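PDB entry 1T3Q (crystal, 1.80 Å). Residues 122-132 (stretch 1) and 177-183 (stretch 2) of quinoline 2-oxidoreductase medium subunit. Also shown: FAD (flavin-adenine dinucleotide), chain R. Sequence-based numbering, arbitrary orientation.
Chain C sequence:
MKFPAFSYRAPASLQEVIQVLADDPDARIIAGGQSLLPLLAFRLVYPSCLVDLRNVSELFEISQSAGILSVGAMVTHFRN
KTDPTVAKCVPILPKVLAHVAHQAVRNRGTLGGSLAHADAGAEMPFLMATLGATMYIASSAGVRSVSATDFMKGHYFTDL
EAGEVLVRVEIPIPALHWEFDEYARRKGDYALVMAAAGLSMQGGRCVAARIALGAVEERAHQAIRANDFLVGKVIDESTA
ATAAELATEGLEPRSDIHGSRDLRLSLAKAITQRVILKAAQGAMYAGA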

ATOM      1  N   ALA C 122     -38.336   7.662 -29.919  1.00 22.26           N
ATOM      2  CA  ALA C 122     -38.589   8.585 -28.815  1.00 22.02           C
ATOM      3  C   ALA C 122     -40.037   9.057 -28.731  1.00 22.39           C
ATOM      4  O   ALA C 122     -40.717   9.194 -29.749  1.00 22.10           O
ATOM      5  CB  ALA C 122     -37.661   9.790 -28.929  1.00 21.61           C
ATOM      6  N   GLU C 123     -40.496   9.320 -27.511  1.00 21.67           N
ATOM      7  CA  GLU C 123     -41.864   9.776 -27.287  1.00 21.99           C
ATOM      8  C   GLU C 123     -42.164  11.206 -27.740  1.00 21.74           C
ATOM      9  O   GLU C 123     -43.188  11.449 -28.376  1.00 22.32           O
ATOM     10  CB  GLU C 123     -42.243   9.649 -25.801  1.00 21.47           C
ATOM     11  CG  GLU C 123     -42.587   8.239 -25.346  1.00 23.23           C
ATOM     12  CD  GLU C 123     -41.363   7.359 -25.167  1.00 26.50           C
ATOM     13  OE1 GLU C 123     -41.524   6.133 -24.968  1.00 27.42           O
ATOM     14  OE2 GLU C 123     -40.237   7.895 -25.217  1.00 28.61           O
ATOM     15  N   MET C 124     -41.283  12.149 -27.418  1.00 22.02           N
ATOM     16  CA  MET C 124     -41.530  13.546 -27.778  1.00 22.02           C
ATOM     17  C   MET C 124     -41.689  13.849 -29.272  1.00 21.57           C
ATOM     18  O   MET C 124     -42.609  14.572 -29.657  1.00 22.54           O
ATOM     19  CB  MET C 124     -40.465  14.454 -27.156  1.00 20.04           C
ATOM     20  CG  MET C 124     -40.547  14.539 -25.631  1.00 21.82           C
ATOM     21  SD  MET C 124     -42.173  15.044 -24.987  1.00 23.35           S
ATOM     22  CE  MET C 124     -42.959  13.461 -24.715  1.00 21.26           C
ATOM     23  N   PRO C 125     -40.802  13.318 -30.131  1.00 21.10           N
ATOM     24  CA  PRO C 125     -40.984  13.621 -31.556  1.00 20.87           C
ATOM     25  C   PRO C 125     -42.343  13.117 -32.033  1.00 21.87           C
ATOM     26  O   PRO C 125     -43.026  13.779 -32.813  1.00 22.22           O
ATOM     27  CB  PRO C 125     -39.828  12.878 -32.222  1.00 20.22           C
ATOM     28  CG  PRO C 125     -38.752  12.930 -31.170  1.00 20.53           C
ATOM     29  CD  PRO C 125     -39.528  12.617 -29.897  1.00 20.06           C
ATOM     30  N   PHE C 126     -42.726  11.934 -31.556  1.00 21.27           N
ATOM     31  CA  PHE C 126     -44.001  11.336 -31.919  1.00 20.96           C
ATOM     32  C   PHE C 126     -45.174  12.150 -31.389  1.00 21.54           C
ATOM     33  O   PHE C 126     -46.131  12.420 -32.115  1.00 22.85           O
ATOM     34  CB  PHE C 126     -44.103   9.908 -31.363  1.00 20.72           C
ATOM     35  CG  PHE C 126     -45.514   9.381 -31.309  1.00 21.74           C
ATOM     36  CD1 PHE C 126     -46.175   8.994 -32.472  1.00 22.34           C
ATOM     37  CD2 PHE C 126     -46.196   9.313 -30.098  1.00 22.74           C
ATOM     38  CE1 PHE C 126     -47.500   8.548 -32.429  1.00 22.12           C
ATOM     39  CE2 PHE C 126     -47.520   8.870 -30.044  1.00 20.08           C
ATOM     40  CZ  PHE C 126     -48.174   8.487 -31.212  1.00 22.22           C
ATOM     41  N   LEU C 127     -45.102  12.530 -30.118  1.00 21.10           N
ATOM     42  CA  LEU C 127     -46.185  13.284 -29.492  1.00 20.58           C
ATOM     43  C   LEU C 127     -46.381  14.685 -30.062  1.00 21.85           C
ATOM     44  O   LEU C 127     -47.506  15.087 -30.372  1.00 21.78           O
ATOM     45  CB  LEU C 127     -45.957  13.382 -27.983  1.00 21.19           C
ATOM     46  CG  LEU C 127     -47.110  14.014 -27.198  1.00 22.10           C
ATOM     47  CD1 LEU C 127     -48.356  13.138 -27.317  1.00 22.63           C
ATOM     48  CD2 LEU C 127     -46.710  14.173 -25.739  1.00 20.66           C
ATOM     49  N   MET C 128     -45.295  15.437 -30.193  1.00 20.77           N
ATOM     50  CA  MET C 128     -45.401  16.791 -30.725  1.00 21.77           C
ATOM     51  C   MET C 128     -46.040  16.800 -32.111  1.00 21.77           C
ATOM     52  O   MET C 128     -46.885  17.645 -32.404  1.00 21.81           O
ATOM     53  CB  MET C 128     -44.024  17.455 -30.771  1.00 21.60           C
ATOM     54  CG  MET C 128     -43.401  17.673 -29.401  1.00 19.63           C
ATOM     55  SD  MET C 128     -44.470  18.607 -28.269  1.00 23.70           S
ATOM     56  CE  MET C 128     -45.187  17.275 -27.268  1.00 21.54           C
ATOM     57  N   ALA C 129     -45.641  15.858 -32.962  1.00 21.83           N
ATOM     58  CA  ALA C 129     -46.200  15.775 -34.307  1.00 23.11           C
ATOM     59  C   ALA C 129     -47.685  15.466 -34.224  1.00 23.87           C
ATOM     60  O   ALA C 129     -48.502  16.094 -34.899  1.00 24.32           O
ATOM     61  CB  ALA C 129     -45.485  14.687 -35.114  1.00 22.16           C
ATOM     62  N   THR C 130     -48.025  14.499 -33.378  1.00 23.09           N
ATOM     63  CA  THR C 130     -49.400  14.071 -33.188  1.00 22.61           C
ATOM     64  C   THR C 130     -50.294  15.176 -32.627  1.00 22.13           C
ATOM     65  O   THR C 130     -51.471  15.277 -32.983  1.00 21.33           O
ATOM     66  CB  THR C 130     -49.446  12.840 -32.256  1.00 22.23           C
ATOM     67  OG1 THR C 130     -48.733  11.759 -32.871  1.00 24.32           O
ATOM     68  CG2 THR C 130     -50.872  12.409 -31.997  1.00 21.25           C
ATOM     69  N   LEU C 131     -49.739  16.002 -31.749  1.00 22.20           N
ATOM     70  CA  LEU C 131     -50.503  17.091 -31.154  1.00 23.79           C
ATOM     71  C   LEU C 131     -50.503  18.331 -32.036  1.00 23.89           C
ATOM     72  O   LEU C 131     -51.047  19.369 -31.661  1.00 24.27           O
ATOM     73  CB  LEU C 131     -49.939  17.434 -29.775  1.00 22.80           C
ATOM     74  CG  LEU C 131     -50.111  16.325 -28.738  1.00 24.12           C
ATOM     75  CD1 LEU C 131     -49.469  16.746 -27.432  1.00 23.86           C
ATOM     76  CD2 LEU C 131     -51.595  16.032 -28.548  1.00 24.96           C
ATOM     77  N   GLY C 132     -49.889  18.219 -33.208  1.00 23.90           N
ATOM     78  CA  GLY C 132     -49.836  19.340 -34.130  1.00 24.49           C
ATOM     79  C   GLY C 132     -49.108  20.551 -33.581  1.00 24.28           C
ATOM     80  O   GLY C 132     -49.556  21.684 -33.750  1.00 25.58           O
TER
HETATM   81  PA  FAD R4931     -28.552  16.320 -25.680  1.00 19.71           P
HETATM   82  O1A FAD R4931     -28.146  14.897 -25.524  1.00 10.91           O
HETATM   83  O2A FAD R4931     -27.747  17.283 -25.214  1.00 11.56           O
HETATM   84  O5B FAD R4931     -28.458  16.390 -27.194  1.00 17.91           O
HETATM   85  C5B FAD R4931     -29.459  15.890 -28.138  1.00 17.76           C
HETATM   86  C4B FAD R4931     -29.033  16.301 -29.611  1.00 20.35           C
HETATM   87  O4B FAD R4931     -29.824  17.511 -29.941  1.00 18.85           O
HETATM   88  C3B FAD R4931     -27.549  16.698 -29.923  1.00 21.36           C
HETATM   89  O3B FAD R4931     -27.184  16.360 -31.227  1.00 22.75           O
HETATM   90  C2B FAD R4931     -27.562  18.232 -29.643  1.00 21.11           C
HETATM   91  O2B FAD R4931     -26.574  18.918 -30.372  1.00 19.13           O
HETATM   92  C1B FAD R4931     -28.906  18.632 -30.176  1.00 19.77           C
HETATM   93  N9A FAD R4931     -29.554  19.734 -29.465  1.00 17.70           N
HETATM   94  C8A FAD R4931     -29.913  19.773 -28.133  1.00 19.85           C
HETATM   95  N7A FAD R4931     -30.684  20.816 -27.831  1.00 16.63           N
HETATM   96  C5A FAD R4931     -30.821  21.503 -29.014  1.00 18.37           C
HETATM   97  C6A FAD R4931     -31.576  22.745 -29.378  1.00 18.29           C
HETATM   98  N6A FAD R4931     -32.260  23.469 -28.528  1.00 14.40           N
HETATM   99  N1A FAD R4931     -31.479  23.117 -30.713  1.00 17.44           N
HETATM  100  C2A FAD R4931     -30.764  22.390 -31.640  1.00 20.01           C
HETATM  101  N3A FAD R4931     -30.043  21.256 -31.399  1.00 16.92           N
HETATM  102  C4A FAD R4931     -30.053  20.879 -30.060  1.00 18.05           C
HETATM  103  N1  FAD R4931     -35.716   9.221 -24.708  1.00 21.55           N
HETATM  104  C2  FAD R4931     -36.981   8.885 -24.977  1.00 23.82           C
HETATM  105  O2  FAD R4931     -37.625   9.449 -25.826  1.00 24.08           O
HETATM  106  N3  FAD R4931     -37.579   7.708 -24.412  1.00 20.66           N
HETATM  107  C4  FAD R4931     -36.850   6.815 -23.631  1.00 21.85           C
HETATM  108  O4  FAD R4931     -37.395   5.819 -23.212  1.00 22.73           O
HETATM  109  C4X FAD R4931     -35.437   7.128 -23.392  1.00 21.07           C
HETATM  110  N5  FAD R4931     -34.656   6.291 -22.634  1.00 19.84           N
HETATM  111  C5X FAD R4931     -33.361   6.682 -22.350  1.00 19.80           C
HETATM  112  C6  FAD R4931     -32.559   5.794 -21.562  1.00 19.80           C
HETATM  113  C7  FAD R4931     -31.243   6.109 -21.222  1.00 18.76           C
HETATM  114  C7M FAD R4931     -30.430   5.119 -20.415  1.00 19.91           C
HETATM  115  C8  FAD R4931     -30.656   7.398 -21.659  1.00 18.80           C
HETATM  116  C8M FAD R4931     -29.241   7.805 -21.324  1.00 17.89           C
HETATM  117  C9  FAD R4931     -31.446   8.300 -22.422  1.00 17.91           C
HETATM  118  C9A FAD R4931     -32.785   7.950 -22.785  1.00 19.03           C
HETATM  119  N10 FAD R4931     -33.661   8.806 -23.590  1.00 18.70           N
HETATM  120  C10 FAD R4931     -34.922   8.414 -23.925  1.00 21.51           C
HETATM  121  C1' FAD R4931     -33.076  10.032 -24.195  1.00 18.72           C
HETATM  122  C2' FAD R4931     -33.481  11.336 -23.448  1.00 18.90           C
HETATM  123  O2' FAD R4931     -34.849  11.644 -23.736  1.00 21.15           O
HETATM  124  C3' FAD R4931     -32.528  12.421 -23.954  1.00 19.23           C
HETATM  125  O3' FAD R4931     -32.423  13.382 -22.894  1.00 20.96           O
HETATM  126  C4' FAD R4931     -33.024  13.131 -25.242  1.00 19.76           C
HETATM  127  O4' FAD R4931     -33.192  12.201 -26.316  1.00 19.98           O
HETATM  128  C5' FAD R4931     -31.971  14.135 -25.616  1.00 17.81           C
HETATM  129  O5' FAD R4931     -32.208  15.456 -24.833  1.00 18.36           O
HETATM  130  P   FAD R4931     -31.034  16.137 -24.183  1.00 19.94           P
HETATM  131  O1P FAD R4931     -31.608  17.417 -23.565  1.00 19.02           O
HETATM  132  O2P FAD R4931     -30.303  15.304 -23.346  1.00 19.37           O
HETATM  133  O3P FAD R4931     -30.116  16.549 -25.258  1.00 17.50           O
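Stretch 2 177-183: HWEFDEY

How does stretch 2 run relative to the helix? Residues 177-183 are extended as a strand, and their direction is nearly antiparallel to helix 123-130, with a signed crossing angle of 151°. The axes come no closer than 12.0 Å, so side chains alone bridge the gap. Extended geometry sends alternate side chains to the same side: Trp 178, Phe 180 and Glu 182 point toward the helix, whereas His 177, Glu 179, Asp 181 and Tyr 183 do not reach it.

Where does the strand first touch? Trp 178, with chi1 in the m rotamer, meets the C-terminal end of the helix. CD2 of Leu 131 lies over one face of its indole, 3.7 Å from the centroid of the five-membered ring, in a CH-pi contact. Thr 130 packs against the six-membered ring, its CG2 3.3 Å from CH2 of Trp 178. The Thr 130 hydroxyl is occupied within the helix, where OG1 donates to O of Phe 126 at 2.8 Å.

What does Phe 180 meet two residues later? Its t rotamer carries the ring to Phe 126, whose CE2 sits near the plane of the Phe 180 ring, at its edge, 3.7 Å from CE1 of Phe 180. The same ring also meets Glu 123: CZ of Phe 180 is 4.0 Å from CG of Glu 123.

How does the contact end at Glu 182? Here two acidic side chains meet, with OE2 of Glu 182 only 2.6 Å from OE1 of Glu 123. Oxygens this close suggest that one carboxyl group is protonated, though which one is left open. The other carboxylate oxygen of Glu 123, OE2, accepts a hydrogen bond from N3 of FAD at 2.8 Å, so this side chain links the flavin to the end of the contact.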

ATOM      1  N   HIS C 177     -59.746  14.443 -26.465  1.00 28.82           N
ATOM      2  CA  HIS C 177     -59.295  13.855 -25.213  1.00 29.07           C
ATOM      3  C   HIS C 177     -58.273  12.779 -25.576  1.00 28.08           C
ATOM      4  O   HIS C 177     -58.598  11.813 -26.267  1.00 27.48           O
ATOM      5  CB  HIS C 177     -60.451  13.224 -24.445  1.00 30.65           C
ATOM      6  CG  HIS C 177     -60.010  12.469 -23.232  1.00 31.50           C
ATOM      7  ND1 HIS C 177     -59.573  11.164 -23.289  1.00 31.94           N
ATOM      8  CD2 HIS C 177     -59.871  12.858 -21.942  1.00 32.04           C
ATOM      9  CE1 HIS C 177     -59.184  10.781 -22.087  1.00 32.99           C
ATOM     10  NE2 HIS C 177     -59.352  11.790 -21.251  1.00 34.12           N
ATOM     11  N   TRP C 178     -57.044  12.954 -25.101  1.00 26.94           N
ATOM     12  CA  TRP C 178     -55.954  12.033 -25.408  1.00 26.46           C
ATOM     13  C   TRP C 178     -55.570  10.999 -24.358  1.00 27.16           C
ATOM     14  O   TRP C 178     -55.646  11.242 -23.152  1.00 28.26           O
ATOM     15  CB  TRP C 178     -54.685  12.819 -25.743  1.00 24.88           C
ATOM     16  CG  TRP C 178     -54.731  13.586 -27.014  1.00 22.99           C
ATOM     17  CD1 TRP C 178     -55.028  14.913 -27.170  1.00 22.25           C
ATOM     18  CD2 TRP C 178     -54.440  13.082 -28.318  1.00 23.12           C
ATOM     19  NE1 TRP C 178     -54.934  15.264 -28.497  1.00 23.30           N
ATOM     20  CE2 TRP C 178     -54.575  14.159 -29.223  1.00 22.88           C
ATOM     21  CE3 TRP C 178     -54.075  11.823 -28.813  1.00 24.07           C
ATOM     22  CZ2 TRP C 178     -54.358  14.015 -30.599  1.00 24.17           C
ATOM     23  CZ3 TRP C 178     -53.859  11.679 -30.182  1.00 24.89           C
ATOM     24  CH2 TRP C 178     -54.003  12.771 -31.057  1.00 23.50           C
ATOM     25  N   GLU C 179     -55.133   9.844 -24.847  1.00 25.98           N
ATOM     26  CA  GLU C 179     -54.650   8.756 -24.010  1.00 26.57           C
ATOM     27  C   GLU C 179     -53.478   8.176 -24.788  1.00 26.12           C
ATOM     28  O   GLU C 179     -53.494   8.153 -26.022  1.00 24.87           O
ATOM     29  CB  GLU C 179     -55.732   7.696 -23.772  1.00 27.98           C
ATOM     30  CG  GLU C 179     -56.884   8.185 -22.898  1.00 30.05           C
ATOM     31  CD  GLU C 179     -56.454   8.562 -21.482  1.00 32.22           C
ATOM     32  OE1 GLU C 179     -57.291   9.115 -20.735  1.00 32.91           O
ATOM     33  OE2 GLU C 179     -55.292   8.306 -21.108  1.00 32.56           O
ATOM     34  N   PHE C 180     -52.460   7.720 -24.069  1.00 25.36           N
ATOM     35  CA  PHE C 180     -51.261   7.180 -24.695  1.00 26.27           C
ATOM     36  C   PHE C 180     -50.817   5.891 -24.022  1.00 27.19           C
ATOM     37  O   PHE C 180     -51.090   5.665 -22.844  1.00 26.87           O
ATOM     38  CB  PHE C 180     -50.136   8.219 -24.596  1.00 25.28           C
ATOM     39  CG  PHE C 180     -48.778   7.702 -24.990  1.00 23.45           C
ATOM     40  CD1 PHE C 180     -48.331   7.804 -26.305  1.00 24.16           C
ATOM     41  CD2 PHE C 180     -47.939   7.121 -24.042  1.00 24.85           C
ATOM     42  CE1 PHE C 180     -47.066   7.337 -26.672  1.00 23.25           C
ATOM     43  CE2 PHE C 180     -46.670   6.649 -24.396  1.00 23.69           C
ATOM     44  CZ  PHE C 180     -46.232   6.759 -25.713  1.00 22.83           C
ATOM     45  N   ASP C 181     -50.127   5.050 -24.781  1.00 27.38           N
ATOM     46  CA  ASP C 181     -49.614   3.799 -24.254  1.00 28.88           C
ATOM     47  C   ASP C 181     -48.546   3.283 -25.205  1.00 27.41           C
ATOM     48  O   ASP C 181     -48.439   3.747 -26.336  1.00 26.90           O
ATOM     49  CB  ASP C 181     -50.734   2.772 -24.112  1.00 32.16           C
ATOM     50  CG  ASP C 181     -50.386   1.664 -23.138  1.00 34.97           C
ATOM     51  OD1 ASP C 181     -51.210   0.741 -22.985  1.00 38.70           O
ATOM     52  OD2 ASP C 181     -49.297   1.716 -22.520  1.00 34.36           O
ATOM     53  N   GLU C 182     -47.748   2.331 -24.743  1.00 26.84           N
ATOM     54  CA  GLU C 182     -46.691   1.776 -25.572  1.00 25.51           C
ATOM     55  C   GLU C 182     -46.297   0.402 -25.052  1.00 26.81           C
ATOM     56  O   GLU C 182     -46.707   0.001 -23.966  1.00 25.86           O
ATOM     57  CB  GLU C 182     -45.470   2.700 -25.551  1.00 24.12           C
ATOM     58  CG  GLU C 182     -44.690   2.687 -24.235  1.00 23.51           C
ATOM     59  CD  GLU C 182     -43.560   3.700 -24.213  1.00 23.98           C
ATOM     60  OE1 GLU C 182     -42.586   3.504 -23.453  1.00 23.52           O
ATOM     61  OE2 GLU C 182     -43.652   4.703 -24.950  1.00 25.06           O
ATOM     62  N   TYR C 183     -45.507  -0.315 -25.841  1.00 26.93           N
ATOM     63  CA  TYR C 183     -45.035  -1.635 -25.456  1.00 29.27           C
ATOM     64  C   TYR C 183     -43.516  -1.578 -25.353  1.00 30.44           C
ATOM     65  O   TYR C 183     -42.833  -1.306 -26.338  1.00 31.06           O
ATOM     66  CB  TYR C 183     -45.420  -2.675 -26.506  1.00 28.90           C
ATOM     67  CG  TYR C 183     -45.076  -4.099 -26.120  1.00 30.10           C
ATOM     68  CD1 TYR C 183     -45.966  -4.872 -25.377  1.00 32.11           C
ATOM     69  CD2 TYR C 183     -43.868  -4.680 -26.514  1.00 32.74           C
ATOM     70  CE1 TYR C 183     -45.669  -6.195 -25.038  1.00 33.39           C
ATOM     71  CE2 TYR C 183     -43.560  -6.003 -26.179  1.00 33.40           C
ATOM     72  CZ  TYR C 183     -44.467  -6.753 -25.444  1.00 34.24           C
ATOM     73  OH  TYR C 183     -44.189  -8.068 -25.133  1.00 36.00           O
TER